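Local structure of sniffer CG10964-PA (Drosophila melanogaster, 1SNY) at residues His50-Cys55 against Ala92-Val97; Leu37-Leu42 against Ala61-Asp66. The protein binds NADP in a Rossmann fold and probably acts as an NADPH-dependent carbonyl reductase of the short-chain dehydrogenase/reductase family. All blocks are in the same frame, centred on the assembly; numbering follows the deposited sequence.

Contact 1 (His50-Cys55 against Ala92-Val97); sequences HLFTTC and ADIEGV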
# COMPACT_ATOMS: atom_id res chain seq x y z
N HIS A 50 -31.92 -0.43 8.52
CA HIS A 50 -31.56 0.04 7.19
C HIS A 50 -30.29 -0.66 6.75
O HIS A 50 -29.21 -0.46 7.33
CB HIS A 50 -31.36 1.55 7.20
CG HIS A 50 -32.57 2.32 7.62
ND1 HIS A 50 -33.77 2.26 6.93
CD2 HIS A 50 -32.77 3.18 8.64
CE1 HIS A 50 -34.65 3.05 7.52
NE2 HIS A 50 -34.07 3.62 8.56
N LEU A 51 -30.42 -1.50 5.73
CA LEU A 51 -29.30 -2.24 5.19
C LEU A 51 -29.05 -1.75 3.77
O LEU A 51 -29.70 -2.22 2.84
CB LEU A 51 -29.63 -3.74 5.18
CG LEU A 51 -28.50 -4.78 5.25
CD1 LEU A 51 -29.12 -6.17 5.27
CD2 LEU A 51 -27.56 -4.64 4.06
N PHE A 52 -28.14 -0.79 3.61
CA PHE A 52 -27.82 -0.27 2.28
C PHE A 52 -26.82 -1.17 1.59
O PHE A 52 -25.79 -1.55 2.17
CB PHE A 52 -27.26 1.15 2.36
CG PHE A 52 -28.19 2.14 3.00
CD1 PHE A 52 -28.27 2.23 4.38
CD2 PHE A 52 -29.01 2.95 2.22
CE1 PHE A 52 -29.16 3.12 4.98
CE2 PHE A 52 -29.90 3.84 2.81
CZ PHE A 52 -29.97 3.93 4.19
N THR A 53 -27.12 -1.52 0.35
CA THR A 53 -26.27 -2.40 -0.43
C THR A 53 -26.01 -1.81 -1.80
O THR A 53 -26.94 -1.39 -2.49
CB THR A 53 -26.94 -3.77 -0.63
OG1 THR A 53 -28.16 -3.58 -1.36
CG2 THR A 53 -27.26 -4.41 0.69
N THR A 54 -24.74 -1.79 -2.21
CA THR A 54 -24.39 -1.26 -3.51
C THR A 54 -24.10 -2.42 -4.46
O THR A 54 -23.81 -3.54 -4.03
CB THR A 54 -23.11 -0.40 -3.47
OG1 THR A 54 -21.98 -1.24 -3.21
CG2 THR A 54 -23.21 0.65 -2.38
N CYS A 55 -24.20 -2.14 -5.75
CA CYS A 55 -23.93 -3.11 -6.79
C CYS A 55 -23.90 -2.29 -8.07
O CYS A 55 -24.55 -1.25 -8.15
CB CYS A 55 -25.00 -4.20 -6.85
SG CYS A 55 -26.66 -3.69 -7.37
N ALA A 92 -26.18 11.39 0.07
CA ALA A 92 -27.42 12.14 0.13
C ALA A 92 -28.57 11.18 0.34
O ALA A 92 -29.38 11.35 1.25
CB ALA A 92 -27.63 12.93 -1.16
N ASP A 93 -28.63 10.14 -0.49
CA ASP A 93 -29.69 9.15 -0.38
C ASP A 93 -29.71 8.49 0.99
O ASP A 93 -30.78 8.24 1.55
CB ASP A 93 -29.53 8.08 -1.47
CG ASP A 93 -29.54 8.66 -2.87
OD1 ASP A 93 -30.20 9.69 -3.08
OD2 ASP A 93 -28.89 8.07 -3.76
N ILE A 94 -28.54 8.22 1.54
CA ILE A 94 -28.46 7.60 2.85
C ILE A 94 -29.01 8.54 3.92
O ILE A 94 -29.91 8.17 4.67
CB ILE A 94 -27.01 7.22 3.21
CG1 ILE A 94 -26.51 6.13 2.26
CG2 ILE A 94 -26.93 6.73 4.66
CD1 ILE A 94 -25.05 5.73 2.47
N GLU A 95 -28.48 9.76 3.96
CA GLU A 95 -28.91 10.74 4.95
C GLU A 95 -30.42 10.96 4.92
O GLU A 95 -31.05 11.13 5.97
CB GLU A 95 -28.18 12.06 4.73
CG GLU A 95 -28.36 13.06 5.86
CD GLU A 95 -27.47 14.28 5.71
OE1 GLU A 95 -27.60 15.00 4.70
OE2 GLU A 95 -26.63 14.52 6.61
N GLY A 96 -31.00 10.96 3.73
CA GLY A 96 -32.43 11.17 3.61
C GLY A 96 -33.21 10.10 4.35
O GLY A 96 -34.27 10.37 4.93
N VAL A 97 -32.68 8.88 4.35
CA VAL A 97 -33.34 7.76 5.01
C VAL A 97 -33.04 7.68 6.50
O VAL A 97 -33.95 7.54 7.32
CB VAL A 97 -32.94 6.42 4.34
CG1 VAL A 97 -33.61 5.26 5.05
CG2 VAL A 97 -33.34 6.44 2.87
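H50, at the start of strand 50-55, presents one face of its imidazole to V97 of helix 87-98. V97 CG1 lies over that face, 3.7 Å from the ring centroid and 22° off the ring normal. This is a CH-pi contact, shifted toward the ND1 and CE1 side of the ring. V97 CG1 stands anti to its own backbone N (chi1 179°), and this carries the methyl to the histidine. H50 ND1 is hydrogen-bonded to H75 NE2 on the next strand, which helps fix the turn of the ring. A serine in place of H50 would probably leave V97 CG1 without its aromatic cover and H75 without this hydrogen-bond partner.

Two residues on, F52 points to the same helix and meets it in two ways. I94 CG1 sits over one face, 4.2 Å from the ring centroid, again as a CH-pi contact. V97 CB lies in the ring plane at the edge, 3.9 Å from F52 CZ. H75 also stacks on F52, and L25 and L77 add to the surrounding packing. Strand and helix segments run nearly antiparallel, at 170°, with axes 10.8 Å apart. H50 and F52 point toward the helix and L51 and T53 do not touch it, so the helix packs on one face of the Rossmann sheet. Chemically, this strand and this helix segment meet through ring faces and aliphatic groups.

Contact 2 (Leu37-Leu42 against Ala61-Asp66); sequences LVKALL and AKELED
K39 and E63 form a salt bridge between helices 32-42 and 62-70. K39 NZ donates a hydrogen bond to E63 OE2 at 2.7 Å. The ammonium comes from above the carboxylate, 65° out of its plane. E63 OE1 is farther off, 3.8 Å from K39 NZ, so one oxygen takes the bond. K39 CE follows alongside, 3.4 Å from E63 OE2.

Both side chains are extended and cross at about a right angle. K39 has its chi2 to chi4 torsions all near 180°, which lets the ammonium reach helix 62-70. With chi1 at 177°, E63 CG lies opposite the backbone N, and the chain extends until the carboxylate meets the lysine.

Beneath the bridge, V38 points toward helix 62-70, and the end of L64 turns toward helix 32-42. V38 CG2 and L64 CD1 are 4.7 Å apart, too far for close packing. Both residues rest on T53 of strand 50-55, and L64 also touches I76 of strand 74-78. A61 holds the N-cap position of helix 62-70, one turn before E65, whose carboxylate pairs with R58. The two helices are the links of successive beta-alpha-beta crossovers through strands 23-26, 50-55 and 74-78. This beta-alpha-beta-alpha-beta unit is the nucleotide-binding half of the Rossmann fold, here beside the NADP-binding residues N30 and R31.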
# COMPACT_ATOMS: atom_id res chain seq x y z
N LEU A 37 -22.81 -11.58 3.59
CA LEU A 37 -22.97 -10.73 4.76
C LEU A 37 -24.41 -10.25 4.86
O LEU A 37 -24.97 -10.21 5.95
CB LEU A 37 -22.03 -9.53 4.68
CG LEU A 37 -20.53 -9.77 4.85
CD1 LEU A 37 -19.78 -8.47 4.62
CD2 LEU A 37 -20.24 -10.31 6.25
N VAL A 38 -24.99 -9.87 3.73
CA VAL A 38 -26.37 -9.41 3.71
C VAL A 38 -27.27 -10.46 4.36
O VAL A 38 -27.99 -10.17 5.31
CB VAL A 38 -26.88 -9.16 2.27
CG1 VAL A 38 -28.34 -8.74 2.29
CG2 VAL A 38 -26.03 -8.10 1.60
N LYS A 39 -27.19 -11.69 3.86
CA LYS A 39 -28.00 -12.78 4.39
C LYS A 39 -27.74 -13.02 5.87
O LYS A 39 -28.68 -13.21 6.64
CB LYS A 39 -27.74 -14.06 3.60
CG LYS A 39 -28.08 -13.97 2.12
CD LYS A 39 -27.78 -15.27 1.41
CE LYS A 39 -28.05 -15.17 -0.08
NZ LYS A 39 -27.66 -16.41 -0.80
N ALA A 40 -26.48 -13.01 6.27
CA ALA A 40 -26.14 -13.23 7.67
C ALA A 40 -26.68 -12.12 8.55
O ALA A 40 -27.05 -12.35 9.70
CB ALA A 40 -24.63 -13.34 7.83
N LEU A 41 -26.73 -10.90 8.01
CA LEU A 41 -27.24 -9.76 8.77
C LEU A 41 -28.73 -9.95 9.03
O LEU A 41 -29.22 -9.63 10.11
CB LEU A 41 -27.01 -8.46 7.99
CG LEU A 41 -25.56 -7.97 7.96
CD1 LEU A 41 -25.40 -6.87 6.93
CD2 LEU A 41 -25.17 -7.47 9.35
N LEU A 42 -29.42 -10.48 8.03
CA LEU A 42 -30.86 -10.73 8.13
C LEU A 42 -31.16 -11.81 9.17
O LEU A 42 -32.07 -11.65 9.98
CB LEU A 42 -31.41 -11.16 6.77
CG LEU A 42 -31.26 -10.13 5.64
CD1 LEU A 42 -31.79 -10.71 4.34
CD2 LEU A 42 -32.02 -8.87 6.01
N ALA A 61 -27.70 -9.04 -10.35
CA ALA A 61 -27.91 -9.20 -8.91
C ALA A 61 -29.34 -9.63 -8.64
O ALA A 61 -30.04 -9.02 -7.82
CB ALA A 61 -27.61 -7.88 -8.20
N LYS A 62 -29.79 -10.66 -9.34
CA LYS A 62 -31.14 -11.17 -9.18
C LYS A 62 -31.36 -11.60 -7.73
O LYS A 62 -32.37 -11.25 -7.12
CB LYS A 62 -31.37 -12.35 -10.11
N GLU A 63 -30.40 -12.34 -7.19
CA GLU A 63 -30.51 -12.81 -5.82
C GLU A 63 -30.60 -11.65 -4.83
O GLU A 63 -31.37 -11.71 -3.87
CB GLU A 63 -29.32 -13.71 -5.47
CG GLU A 63 -29.30 -14.19 -4.03
CD GLU A 63 -28.57 -15.50 -3.87
OE1 GLU A 63 -27.50 -15.67 -4.49
OE2 GLU A 63 -29.05 -16.36 -3.10
N LEU A 64 -29.83 -10.59 -5.06
CA LEU A 64 -29.87 -9.42 -4.18
C LEU A 64 -31.17 -8.66 -4.41
O LEU A 64 -31.79 -8.17 -3.47
CB LEU A 64 -28.69 -8.49 -4.47
CG LEU A 64 -28.70 -7.14 -3.74
CD1 LEU A 64 -28.62 -7.36 -2.23
CD2 LEU A 64 -27.54 -6.28 -4.21
N GLU A 65 -31.57 -8.58 -5.68
CA GLU A 65 -32.80 -7.89 -6.05
C GLU A 65 -34.00 -8.66 -5.51
O GLU A 65 -35.04 -8.08 -5.20
CB GLU A 65 -32.88 -7.78 -7.58
CG GLU A 65 -34.09 -7.04 -8.10
CD GLU A 65 -34.26 -5.68 -7.46
OE1 GLU A 65 -34.73 -5.62 -6.30
OE2 GLU A 65 -33.92 -4.67 -8.10
N ASP A 66 -33.84 -9.98 -5.38
CA ASP A 66 -34.89 -10.84 -4.87
C ASP A 66 -34.97 -10.68 -3.35
O ASP A 66 -36.06 -10.62 -2.78
CB ASP A 66 -34.61 -12.28 -5.23

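How the contacts relate
Contact 1 is partly buried, and contact 2 lies at the surface. They share strand 50-55, which takes part in contact 1 directly and lies under the helices of contact 2. Alternate residues of the strand serve opposite faces of the sheet. H50 and F52 point to helix 87-98, while L51 packs on helix 32-42 on the other side. There L51 CD1 lies 4.0 Å from both V38 CG1 and L42 CD2. The chemistry follows the place: aromatic rings and aliphatic groups meet between sheet and helix in contact 1, whereas contact 2 joins the surfaces of two helices by opposite charges. Along the chain their segments alternate.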